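PDB 3K12: uncharacterized protein A6V7T0 from Pseudomonas aeruginosa, which is of unknown function but belongs to the YjgF-like (endoribonuclease L-PSP) family of small alpha/beta proteins that assemble as trimers. Local coordinates for residues D[64-69]-D[97-102]. Sequence-based numbering, arbitrary orientation.
Sequences RILLAH and AELIDP
Leu66 CB meets two groups of the loop that follows strand 91-96, both on one side of it: the CD2 branch of Leu99, 3.9 Å away, and Ala97 CB at 4.0 Å. The other branch of Leu99, CD1, lies near Leu66 O and reaches Ala68 CB more loosely, at 4.4 Å. In Leu99, CG stands anti to the carbonyl carbon (chi1 -49°), which places the fork of the two branches on the side of Leu66. Backbone atoms close the junction: Ala97 N donates to Leu67 O (2.9 Å), approaching from above the carbonyl plane, and Ala68 CA-H points almost straight at Ala97 O. The N-H...O bond carries the parallel pairing of strands 60-67 and 91-96, the last two across this chain's mixed sheet in the YjgF-like fold, one residue past the second strand. Leu66 CD2 lies over the centre of the Arg64 guanidinium, 3.6 Å above its plane. Farther out, Ala68 CB covers one face of the His69 ring towards its rim, while a water in the ring plane links NE2 to Pro102 O. Subunits meet at this loop, where Arg70 of a second subunit donates to Leu99 O and Ile100 O.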
loop_
_atom_site.group_PDB
_atom_site.type_symbol
_atom_site.label_atom_id
_atom_site.label_comp_id
_atom_site.label_asym_id
_atom_site.label_seq_id
_atom_site.Cartn_x
_atom_site.Cartn_y
_atom_site.Cartn_z
ATOM N N ARG D 64 3.082 -4.570 2.598
ATOM C CA ARG D 64 2.118 -4.010 3.526
ATOM C C ARG D 64 1.610 -5.155 4.357
ATOM O O ARG D 64 1.167 -6.177 3.828
ATOM C CB ARG D 64 0.975 -3.352 2.733
ATOM C CG ARG D 64 -0.081 -2.688 3.596
ATOM C CD ARG D 64 0.464 -1.446 4.338
ATOM N NE ARG D 64 -0.651 -0.807 5.010
ATOM C CZ ARG D 64 -0.911 -0.854 6.307
ATOM N NH1 ARG D 64 -2.015 -0.287 6.756
ATOM N NH2 ARG D 64 -0.054 -1.427 7.166
ATOM N N ILE D 65 1.716 -5.024 5.672
ATOM C CA ILE D 65 1.317 -6.111 6.594
ATOM C C ILE D 65 0.152 -5.658 7.442
ATOM O O ILE D 65 0.277 -4.693 8.221
ATOM C CB ILE D 65 2.486 -6.528 7.518
ATOM C CG1 ILE D 65 3.704 -6.886 6.687
ATOM C CG2 ILE D 65 2.053 -7.711 8.403
ATOM C CD1 ILE D 65 4.999 -7.199 7.524
ATOM N N LEU D 66 -0.982 -6.333 7.286
ATOM C CA LEU D 66 -2.198 -6.033 8.039
ATOM C C LEU D 66 -2.323 -7.129 9.089
ATOM O O LEU D 66 -2.491 -8.291 8.750
ATOM C CB LEU D 66 -3.420 -5.983 7.094
ATOM C CG LEU D 66 -3.246 -5.174 5.806
ATOM C CD1 LEU D 66 -4.467 -5.377 4.912
ATOM C CD2 LEU D 66 -3.109 -3.694 6.183
ATOM N N LEU D 67 -2.234 -6.741 10.354
ATOM C CA LEU D 67 -2.165 -7.693 11.457
ATOM C C LEU D 67 -3.470 -7.640 12.231
ATOM O O LEU D 67 -3.912 -6.566 12.604
ATOM C CB LEU D 67 -0.955 -7.357 12.340
ATOM C CG LEU D 67 -0.731 -8.260 13.553
ATOM C CD1 LEU D 67 -0.289 -9.674 13.163
ATOM C CD2 LEU D 67 0.411 -7.651 14.370
ATOM N N ALA D 68 -4.100 -8.793 12.474
ATOM C CA ALA D 68 -5.418 -8.790 13.123
ATOM C C ALA D 68 -5.388 -8.477 14.623
ATOM O O ALA D 68 -6.317 -7.840 15.126
ATOM C CB ALA D 68 -6.149 -10.117 12.870
ATOM N N HIS D 69 -4.341 -8.930 15.312
ATOM C CA HIS D 69 -4.288 -8.919 16.778
ATOM C C HIS D 69 -2.914 -8.499 17.253
ATOM O O HIS D 69 -1.893 -9.084 16.867
ATOM C CB HIS D 69 -4.605 -10.307 17.349
ATOM C CG HIS D 69 -5.885 -10.898 16.860
ATOM N ND1 HIS D 69 -7.123 -10.407 17.221
ATOM C CD2 HIS D 69 -6.118 -11.951 16.042
ATOM C CE1 HIS D 69 -8.063 -11.128 16.635
ATOM N NE2 HIS D 69 -7.481 -12.068 15.915
ATOM N N ALA D 97 -5.429 -4.235 11.678
ATOM C CA ALA D 97 -6.579 -4.085 10.796
ATOM C C ALA D 97 -7.583 -5.189 11.059
ATOM O O ALA D 97 -7.207 -6.282 11.474
ATOM C CB ALA D 97 -6.143 -4.095 9.335
ATOM N N GLU D 98 -8.866 -4.885 10.845
ATOM C CA GLU D 98 -9.899 -5.914 10.782
ATOM C C GLU D 98 -9.949 -6.505 9.367
ATOM O O GLU D 98 -10.170 -5.784 8.389
ATOM C CB GLU D 98 -11.273 -5.359 11.190
ATOM C CG GLU D 98 -12.352 -6.437 11.302
ATOM C CD GLU D 98 -13.696 -5.903 11.838
ATOM O OE1 GLU D 98 -13.784 -4.694 12.167
ATOM O OE2 GLU D 98 -14.665 -6.697 11.906
ATOM N N LEU D 99 -9.724 -7.811 9.273
ATOM C CA LEU D 99 -9.713 -8.514 7.996
ATOM C C LEU D 99 -11.082 -9.124 7.727
ATOM O O LEU D 99 -11.928 -9.232 8.640
ATOM C CB LEU D 99 -8.600 -9.584 7.953
ATOM C CG LEU D 99 -7.247 -9.013 8.417
ATOM C CD1 LEU D 99 -6.209 -10.099 8.465
ATOM C CD2 LEU D 99 -6.764 -7.876 7.503
ATOM N N ILE D 100 -11.311 -9.513 6.479
ATOM C CA ILE D 100 -12.646 -9.955 6.098
ATOM C C ILE D 100 -13.032 -11.262 6.806
ATOM O O ILE D 100 -14.163 -11.388 7.301
ATOM C CB ILE D 100 -12.792 -10.073 4.568
ATOM C CG1 ILE D 100 -12.630 -8.710 3.876
ATOM C CG2 ILE D 100 -14.156 -10.632 4.194
ATOM C CD1 ILE D 100 -13.536 -7.606 4.374
ATOM N N ASP D 101 -12.108 -12.209 6.886
ATOM C CA ASP D 101 -12.370 -13.483 7.568
ATOM C C ASP D 101 -11.754 -13.390 8.958
ATOM O O ASP D 101 -10.559 -13.135 9.091
ATOM C CB ASP D 101 -11.736 -14.631 6.789
ATOM C CG ASP D 101 -12.177 -15.995 7.276
ATOM O OD1 ASP D 101 -12.203 -16.219 8.497
ATOM O OD2 ASP D 101 -12.472 -16.847 6.423
ATOM N N PRO D 102 -12.561 -13.584 10.012
ATOM C CA PRO D 102 -12.056 -13.422 11.379
ATOM C C PRO D 102 -10.972 -14.436 11.756
ATOM O O PRO D 102 -10.267 -14.234 12.746
ATOM C CB PRO D 102 -13.316 -13.615 12.250
ATOM C CG PRO D 102 -14.449 -13.255 11.320
ATOM C CD PRO D 102 -14.013 -13.842 9.998
HETATM O O HOH W 1 -8.775 -7.804 14.094
HETATM O O HOH W 2 -7.658 -14.114 13.936
#